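Local structure of SPbeta prophage-derived uncharacterized protein YomS (6I5O) at the interface of chains A and B. The protein belongs to a prophage lytic cassette, probably acts in connection with host lysis, and packs here as a five-copy assembly. Residues are numbered along the deposited sequence; one frame, centred on the assembly and turned at random. Chains: chain A/B, SPBc2 prophage-derived uncharacterized protein YomS.

Contact 1: the interface of chains A and B. Residues chain A 15, 40, 115, 117; chain B 35-36, 38, 94-95.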
loop_
_atom_site.group_PDB
_atom_site.type_symbol
_atom_site.label_atom_id
_atom_site.label_comp_id
_atom_site.label_asym_id
_atom_site.label_seq_id
_atom_site.Cartn_x
_atom_site.Cartn_y
_atom_site.Cartn_z
ATOM N N LYS A 15 -3.919 -9.674 15.907
ATOM C CA LYS A 15 -3.542 -10.864 15.128
ATOM C C LYS A 15 -4.129 -12.092 15.803
ATOM O O LYS A 15 -4.271 -12.111 17.056
ATOM C CB LYS A 15 -2.028 -11.057 15.043
ATOM C CG LYS A 15 -1.292 -9.876 14.411
ATOM C CD LYS A 15 0.198 -10.198 14.244
ATOM C CE LYS A 15 1.011 -9.105 13.625
ATOM N NZ LYS A 15 2.433 -9.515 13.513
ATOM N N GLU A 40 -5.728 -8.971 6.464
ATOM C CA GLU A 40 -4.696 -9.714 5.720
ATOM C C GLU A 40 -4.566 -11.119 6.319
ATOM O O GLU A 40 -4.762 -11.299 7.503
ATOM C CB GLU A 40 -3.326 -8.994 5.805
ATOM C CG GLU A 40 -3.325 -7.566 5.285
ATOM C CD GLU A 40 -2.014 -6.829 5.529
ATOM O OE1 GLU A 40 -1.431 -6.833 6.719
ATOM O OE2 GLU A 40 -1.652 -6.146 4.535
ATOM N N ILE A 115 -1.889 -16.959 9.829
ATOM C CA ILE A 115 -1.889 -15.817 10.769
ATOM C C ILE A 115 -2.632 -14.696 10.031
ATOM O O ILE A 115 -2.343 -14.385 8.877
ATOM C CB ILE A 115 -0.469 -15.380 11.152
ATOM C CG1 ILE A 115 0.189 -16.480 11.967
ATOM C CG2 ILE A 115 -0.496 -14.065 11.911
ATOM C CD1 ILE A 115 1.681 -16.284 12.200
ATOM N N VAL A 117 -4.210 -10.601 10.308
ATOM C CA VAL A 117 -3.769 -9.295 10.821
ATOM C C VAL A 117 -4.845 -8.274 10.500
ATOM O O VAL A 117 -5.360 -8.250 9.346
ATOM C CB VAL A 117 -2.434 -8.905 10.180
ATOM C CG1 VAL A 117 -1.890 -7.638 10.755
ATOM C CG2 VAL A 117 -1.407 -10.040 10.277
ATOM N N VAL B 35 8.057 -12.269 15.683
ATOM C CA VAL B 35 7.410 -11.101 15.062
ATOM C C VAL B 35 6.474 -10.428 16.049
ATOM O O VAL B 35 6.395 -9.174 16.027
ATOM C CB VAL B 35 6.727 -11.509 13.763
ATOM C CG1 VAL B 35 5.838 -10.418 13.201
ATOM C CG2 VAL B 35 7.722 -12.001 12.745
ATOM N N GLY B 36 5.691 -11.176 16.821
ATOM C CA GLY B 36 4.777 -10.510 17.750
ATOM C C GLY B 36 3.785 -9.624 16.999
ATOM O O GLY B 36 3.166 -10.105 16.003
ATOM N N PHE B 38 4.445 -6.929 15.207
ATOM C CA PHE B 38 5.017 -6.028 14.190
ATOM C C PHE B 38 4.581 -6.414 12.793
ATOM O O PHE B 38 4.052 -7.513 12.526
ATOM C CB PHE B 38 6.535 -6.067 14.330
ATOM C CG PHE B 38 6.986 -5.375 15.588
ATOM C CD1 PHE B 38 6.978 -3.994 15.674
ATOM C CD2 PHE B 38 7.387 -6.095 16.699
ATOM C CE1 PHE B 38 7.308 -3.360 16.842
ATOM C CE2 PHE B 38 7.721 -5.449 17.883
ATOM C CZ PHE B 38 7.697 -4.081 17.943
ATOM N N ALA B 94 4.143 -9.345 8.724
ATOM C CA ALA B 94 3.011 -9.292 9.656
ATOM C C ALA B 94 2.413 -10.675 9.931
ATOM O O ALA B 94 1.921 -10.900 11.037
ATOM C CB ALA B 94 1.948 -8.368 9.132
ATOM N N GLY B 95 2.403 -11.527 8.929
ATOM C CA GLY B 95 1.765 -12.833 9.021
ATOM C C GLY B 95 2.762 -13.951 9.273
ATOM O O GLY B 95 2.390 -15.115 9.058
HETATM O O HOH W 1 2.727 -12.590 13.026
#

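Contact 2: the interface of chains A and B. Residues chain A 44, 88; chain B 58-60, 64, 66, 96.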
loop_
_atom_site.group_PDB
_atom_site.type_symbol
_atom_site.label_atom_id
_atom_site.label_comp_id
_atom_site.label_asym_id
_atom_site.label_seq_id
_atom_site.Cartn_x
_atom_site.Cartn_y
_atom_site.Cartn_z
ATOM N N LYS A 44 0.628 -20.710 5.768
ATOM C CA LYS A 44 1.814 -21.571 5.663
ATOM C C LYS A 44 1.334 -22.967 5.281
ATOM O O LYS A 44 0.478 -23.575 5.996
ATOM C CB LYS A 44 2.576 -21.610 6.977
ATOM C CG LYS A 44 3.737 -22.571 6.984
ATOM C CD LYS A 44 4.867 -22.189 6.047
ATOM C CE LYS A 44 5.897 -23.283 5.795
ATOM N NZ LYS A 44 6.608 -23.649 7.024
ATOM N N TYR A 88 4.756 -19.824 2.095
ATOM C CA TYR A 88 3.832 -18.821 2.643
ATOM C C TYR A 88 3.122 -18.125 1.478
ATOM O O TYR A 88 3.789 -17.695 0.499
ATOM C CB TYR A 88 4.588 -17.771 3.447
ATOM C CG TYR A 88 5.114 -18.283 4.769
ATOM C CD1 TYR A 88 4.366 -18.265 5.935
ATOM C CD2 TYR A 88 6.427 -18.677 4.844
ATOM C CE1 TYR A 88 4.880 -18.692 7.153
ATOM C CE2 TYR A 88 6.957 -19.102 6.054
ATOM C CZ TYR A 88 6.208 -19.116 7.196
ATOM O OH TYR A 88 6.775 -19.513 8.379
ATOM N N ALA B 58 11.906 -16.949 6.646
ATOM C CA ALA B 58 10.753 -17.013 7.581
ATOM C C ALA B 58 10.792 -18.370 8.253
ATOM O O ALA B 58 11.189 -19.342 7.606
ATOM C CB ALA B 58 9.446 -16.870 6.843
ATOM N N VAL B 59 10.474 -18.415 9.539
ATOM C CA VAL B 59 10.521 -19.654 10.329
ATOM C C VAL B 59 9.199 -19.827 11.043
ATOM O O VAL B 59 8.709 -18.909 11.693
ATOM C CB VAL B 59 11.692 -19.621 11.320
ATOM C CG1 VAL B 59 11.815 -20.912 12.095
ATOM C CG2 VAL B 59 13.004 -19.334 10.600
ATOM N N ASP B 60 8.620 -21.022 10.982
ATOM C CA ASP B 60 7.323 -21.256 11.649
ATOM C C ASP B 60 7.525 -21.826 13.051
ATOM O O ASP B 60 8.674 -21.997 13.507
ATOM C CB ASP B 60 6.430 -22.120 10.750
ATOM C CG ASP B 60 6.806 -23.588 10.580
ATOM O OD1 ASP B 60 7.720 -24.072 11.294
ATOM O OD2 ASP B 60 6.137 -24.234 9.730
ATOM N N GLU B 64 10.562 -24.862 10.710
ATOM C CA GLU B 64 10.783 -25.010 9.250
ATOM C C GLU B 64 11.176 -23.632 8.692
ATOM O O GLU B 64 10.490 -22.660 9.010
ATOM C CB GLU B 64 9.539 -25.572 8.567
ATOM C CG GLU B 64 9.768 -25.825 7.098
ATOM C CD GLU B 64 8.626 -26.508 6.373
ATOM O OE1 GLU B 64 7.462 -26.115 6.583
ATOM O OE2 GLU B 64 8.899 -27.519 5.672
ATOM N N THR B 66 11.800 -21.094 5.432
ATOM C CA THR B 66 11.268 -20.835 4.074
ATOM C C THR B 66 11.953 -19.567 3.535
ATOM O O THR B 66 11.971 -18.529 4.217
ATOM C CB THR B 66 9.762 -20.558 4.136
ATOM O OG1 THR B 66 9.102 -21.578 4.907
ATOM C CG2 THR B 66 9.163 -20.494 2.747
ATOM N N LEU B 96 3.954 -13.651 9.780
ATOM C CA LEU B 96 5.010 -14.661 10.039
ATOM C C LEU B 96 5.169 -14.863 11.527
ATOM O O LEU B 96 4.991 -13.924 12.293
ATOM C CB LEU B 96 6.331 -14.160 9.468
ATOM C CG LEU B 96 6.319 -13.936 7.960
ATOM C CD1 LEU B 96 7.703 -13.488 7.507
ATOM C CD2 LEU B 96 5.916 -15.158 7.165
HETATM O O HOH W 2 8.570 -21.514 7.499
#

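Contact 3: the interface of chains A and B. Residues chain A 12-13; chain B 14, 37, 118.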
loop_
_atom_site.group_PDB
_atom_site.type_symbol
_atom_site.label_atom_id
_atom_site.label_comp_id
_atom_site.label_asym_id
_atom_site.label_seq_id
_atom_site.Cartn_x
_atom_site.Cartn_y
_atom_site.Cartn_z
ATOM N N ILE A 12 -1.001 -0.791 17.097
ATOM C CA ILE A 12 -0.553 -2.139 16.714
ATOM C C ILE A 12 -1.776 -2.901 16.202
ATOM O O ILE A 12 -2.912 -2.590 16.566
ATOM C CB ILE A 12 0.059 -2.861 17.930
ATOM C CG1 ILE A 12 -0.963 -3.097 19.046
ATOM C CG2 ILE A 12 1.273 -2.086 18.437
ATOM C CD1 ILE A 12 -0.461 -4.020 20.163
ATOM N N PRO A 13 -1.540 -3.873 15.321
ATOM C CA PRO A 13 -2.655 -4.673 14.806
ATOM C C PRO A 13 -3.114 -5.680 15.835
ATOM O O PRO A 13 -2.364 -6.101 16.717
ATOM C CB PRO A 13 -2.038 -5.424 13.633
ATOM C CG PRO A 13 -0.581 -5.531 14.001
ATOM C CD PRO A 13 -0.258 -4.277 14.725
ATOM N N ASP B 14 4.534 1.528 16.739
ATOM C CA ASP B 14 5.560 0.986 17.659
ATOM C C ASP B 14 6.753 0.580 16.812
ATOM O O ASP B 14 6.558 0.083 15.702
ATOM C CB ASP B 14 4.987 -0.252 18.370
ATOM C CG ASP B 14 5.826 -0.692 19.543
ATOM O OD1 ASP B 14 6.424 0.153 20.218
ATOM O OD2 ASP B 14 5.863 -1.915 19.804
ATOM N N HIS B 37 3.693 -8.360 17.443
ATOM C CA HIS B 37 2.685 -7.462 16.855
ATOM C C HIS B 37 3.239 -6.647 15.691
ATOM O O HIS B 37 2.527 -5.748 15.205
ATOM C CB HIS B 37 2.047 -6.578 17.904
ATOM C CG HIS B 37 2.961 -5.652 18.623
ATOM N ND1 HIS B 37 2.957 -5.460 19.997
ATOM C CD2 HIS B 37 3.856 -4.762 18.151
ATOM C CE1 HIS B 37 3.787 -4.505 20.320
ATOM N NE2 HIS B 37 4.390 -4.071 19.222
ATOM N N SER B 118 5.266 -1.488 13.614
ATOM C CA SER B 118 3.868 -2.023 13.708
ATOM C C SER B 118 2.932 -1.235 12.780
ATOM O O SER B 118 3.367 -0.353 11.981
ATOM C CB SER B 118 3.374 -1.969 15.110
ATOM O OG SER B 118 3.135 -0.634 15.539
#

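Contact 4: the interface of chains A and B. Residues chain A 73-75, 87; chain B 66-67, 69, 80.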
loop_
_atom_site.group_PDB
_atom_site.type_symbol
_atom_site.label_atom_id
_atom_site.label_comp_id
_atom_site.label_asym_id
_atom_site.label_seq_id
_atom_site.Cartn_x
_atom_site.Cartn_y
_atom_site.Cartn_z
ATOM N N LYS A 73 5.401 -15.646 -0.764
ATOM C CA LYS A 73 6.414 -14.782 -0.101
ATOM C C LYS A 73 7.830 -15.170 -0.502
ATOM O O LYS A 73 8.748 -14.360 -0.223
ATOM C CB LYS A 73 6.292 -14.813 1.414
ATOM C CG LYS A 73 5.004 -14.256 1.931
ATOM C CD LYS A 73 4.928 -14.154 3.413
ATOM C CE LYS A 73 5.648 -12.988 3.999
ATOM N NZ LYS A 73 4.854 -11.754 3.726
ATOM N N THR A 74 8.066 -16.307 -1.133
ATOM C CA THR A 74 9.418 -16.720 -1.550
ATOM C C THR A 74 9.828 -15.971 -2.804
ATOM O O THR A 74 11.026 -15.556 -2.920
ATOM C CB THR A 74 9.543 -18.238 -1.701
ATOM O OG1 THR A 74 9.436 -18.790 -0.373
ATOM C CG2 THR A 74 10.853 -18.632 -2.330
ATOM N N ASP A 75 8.951 -15.860 -3.777
ATOM C CA ASP A 75 9.357 -15.339 -5.103
ATOM C C ASP A 75 8.411 -14.251 -5.637
ATOM O O ASP A 75 8.558 -13.870 -6.806
ATOM C CB ASP A 75 9.465 -16.514 -6.054
ATOM C CG ASP A 75 8.188 -17.308 -6.237
ATOM O OD1 ASP A 75 7.112 -16.862 -5.764
ATOM O OD2 ASP A 75 8.250 -18.434 -6.813
ATOM N N GLU A 87 5.663 -23.279 1.896
ATOM C CA GLU A 87 5.418 -21.968 1.257
ATOM C C GLU A 87 4.508 -21.140 2.141
ATOM O O GLU A 87 3.588 -21.677 2.809
ATOM C CB GLU A 87 4.666 -22.091 -0.073
ATOM C CG GLU A 87 5.464 -22.688 -1.166
ATOM C CD GLU A 87 4.726 -22.760 -2.493
ATOM O OE1 GLU A 87 3.497 -22.915 -2.493
ATOM O OE2 GLU A 87 5.455 -22.743 -3.497
ATOM N N THR B 66 11.800 -21.094 5.432
ATOM C CA THR B 66 11.268 -20.835 4.074
ATOM C C THR B 66 11.953 -19.567 3.535
ATOM O O THR B 66 11.971 -18.529 4.217
ATOM C CB THR B 66 9.762 -20.558 4.136
ATOM O OG1 THR B 66 9.102 -21.578 4.907
ATOM C CG2 THR B 66 9.163 -20.494 2.747
ATOM N N ALA B 67 12.523 -19.639 2.340
ATOM C CA ALA B 67 13.199 -18.475 1.743
ATOM C C ALA B 67 12.207 -17.315 1.697
ATOM O O ALA B 67 11.059 -17.487 1.233
ATOM C CB ALA B 67 13.701 -18.863 0.384
ATOM N N SER B 69 11.532 -13.402 0.377
ATOM C CA SER B 69 11.937 -12.246 -0.468
ATOM C C SER B 69 11.629 -10.908 0.219
ATOM O O SER B 69 10.597 -10.730 0.906
ATOM C CB SER B 69 11.341 -12.322 -1.824
ATOM O OG SER B 69 12.009 -13.292 -2.603
ATOM N N SER B 80 15.828 -12.954 -2.086
ATOM C CA SER B 80 15.738 -13.746 -0.853
ATOM C C SER B 80 17.122 -14.020 -0.299
ATOM O O SER B 80 17.268 -14.785 0.644
ATOM C CB SER B 80 14.999 -15.040 -1.054
ATOM O OG SER B 80 15.611 -15.796 -2.105
HETATM O O HOH W 3 8.089 -11.938 0.810
HETATM O O HOH W 4 13.574 -16.688 -3.562
#

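Contact 1: the interface of chains A and B
Three backbone carbonyls of chain B, those of B:Gly36, B:Phe38 and B:Ala94, converge on the ammonium of A:Lys15, B:Gly36 adopting a positive phi (61°) in its loop. This is a subunit interface patch of a beta-strand-rich prophage protein, in which a lysine of strand 15-19 is capped by backbone carbonyls from loops of the neighbouring copy. A:Lys15 reaches across with its chain extended beyond CG, chi2 to chi4 all near 180°, and its NZ donates to B:Gly36 O at 2.7 Å. The same A:Lys15 NZ donates to B:Phe38 O at 2.8 Å, and also to B:Ala94 O. Each bond is bent at the oxygen and tilted from the carbonyl plane, most at B:Gly36 (26°). Water 1 lies 3.1 Å from A:Lys15 NZ and also pairs with B:Ala94 O, so that oxygen holds the lysine both directly and through solvent. With no carboxylate among these partners, the positive charge is probably eased by the carbonyl dipoles. Alongside, the loop stretch B:Ala94-B:Gly95 rests against strand 110-117. The CG2 methyl of A:Val117 touches B:Ala94 CB at 3.9 Å, while A:Ile115 lays its CG2 branch against B:Gly95 CA and brings its CD1 end to B:Gly95 O at 3.4 Å. B:Val35 CG1 flanks the lysine tip.

Contact 2: the interface of chains A and B
A:Lys44 bends twice, at chi2 (66°) and chi4 (-63°), which folds its chain across the ring of A:Tyr88 and turns NZ toward B:Asp60 and B:Glu64. The result is a salt-bridge and aromatic-packing patch between strands 40-46 and 87-92 of one copy and the strand 51-59 end, strand 65-67 and nearby loops of the next. A:Lys44 NZ meets B:Glu64 OE1 at 2.6 Å on its anti side and B:Asp60 OD2 at 2.8 Å from above the carboxylate plane, so the two acids share one ammonium from different directions. The other oxygen of B:Asp60, OD1, accepts the backbone N-H of B:Glu64, which ties the acids together within their turn. A:Tyr88 is sandwiched: CD of A:Lys44 sits over the centre of one face, and B:Leu96 CD2 rests over the opposite face, offset toward the rim. B:Ala58 CB sits over the CE2 side of that same face, 3.4 Å from A:Tyr88 CE2. B:Thr66 CB lies off the rim near CE2, close to the level of the ring. Water 2 gathers the polar ends, lying 2.8 Å from the phenol OH of A:Tyr88 and 2.6 Å from the hydroxyl OG1 of B:Thr66, and pairing with A:Lys44 NZ and the carbonyl O of B:Glu64.

Contact 3: the interface of chains A and B
B:His37 NE2 donates to the carboxylate OD2 of B:Asp14 at 2.7 Å, and the imidazole fixed by this bond receives A:Ile12 of the other copy. The patch is an aliphatic-on-imidazole contact of the subunit interface, in which strand 8-13 of chain A, from the N-terminal arm, lies over a loop and the C-terminal residue of chain B. The hydrogen bond is fairly straight, 151° at H, and the oxygen lies in the ring plane while using its anti lone pair. Held at that edge, the ring has its rotation about chi2 restrained and presents a face to the isoleucine. The CG2 methyl of A:Ile12 stands over the centre of the B:His37 ring, 3.7 Å from the centroid, in a CH-pi contact. Its other branch also reaches the imidazole: chi1 of 64° places CG1 of A:Ile12 between the backbone N and carbonyl carbon, and the CD1 end comes to B:His37 ND1 at 3.7 Å. The same methyl also touches B:Ser118, A:Ile12 CG2 lying 3.7 Å from B:Ser118 OG and a little farther from CB. B:Ser118 OG accepts the backbone N-H of B:Asp14 at 2.8 Å, a second-shell link that steadies the aspartate behind the histidine. Next along the arm, A:Pro13 brings its CD and CG atoms to the backbone O of B:His37, CD lying 3.2 Å from that O.

Contact 4: the interface of chains A and B
A:Thr74 and B:Ser69 exchange direct hydrogen bonds at the heart of a polar loop-to-strand patch of the subunit interface. The backbone N-H of B:Ser69 points at A:Lys73 O, 3.0 Å away and nearly straight at H (167°), with the donor in the carbonyl plane. The hydroxyl OG of the same serine, B:Ser69, donates to the next chain A carbonyl, A:Thr74 O, at 2.5 Å, from well above that carbonyl's plane (48° out of it). In return the A:Thr74 hydroxyl OG1 donates to B:Ala67 O at 2.6 Å, this time in the carbonyl plane. With chi1 at -68°, both branches of A:Thr74 are turned toward B:Ala67, OG1 to its O and CG2 to its CB. Water adds a second layer. Water 3 bridges A:Lys73 O and B:Ser69 O, sitting 2.7 Å from the former, and water 4 connects A:Thr74 O with the B:Ser80 hydroxyl OG. Each of the two chain A carbonyls is therefore shared between a serine donor and a water. Apolar packing is slight: the A:Thr74 CG2 methyl rests 3.9 Å from B:Ala67 CB, and B:Thr66 CG2 also lies near the threonine hydroxyl OG1. In the fold, the chain A residues form the loop after strand 70-72, while on chain B the partners run from strand 65-67 into the loop leading to strand 70-72, with B:Ser80 contributed by the short break between strands 78-79 and 81-82.

The four contacts string out along one elongated seam between chains A and B. Contact 3 lies at one end and contact 4 at the other, their C-alpha centres about 23 Å apart. Contact 1 lies about 9 Å from contact 3 and 12 Å from contact 2, which in turn is about 9 Å from contact 4 and shares B:Thr66 with it. Strand 40-46 of chain A serves contacts 1 and 2, strand 87-92 contacts 2 and 4, and the adjoining chain B residues 35 to 38 serve contacts 1 and 3. Because the seam joins unlike surfaces, it could repeat around the five-copy deposited assembly, although the structure alone does not show that the pentamer is the form in solution.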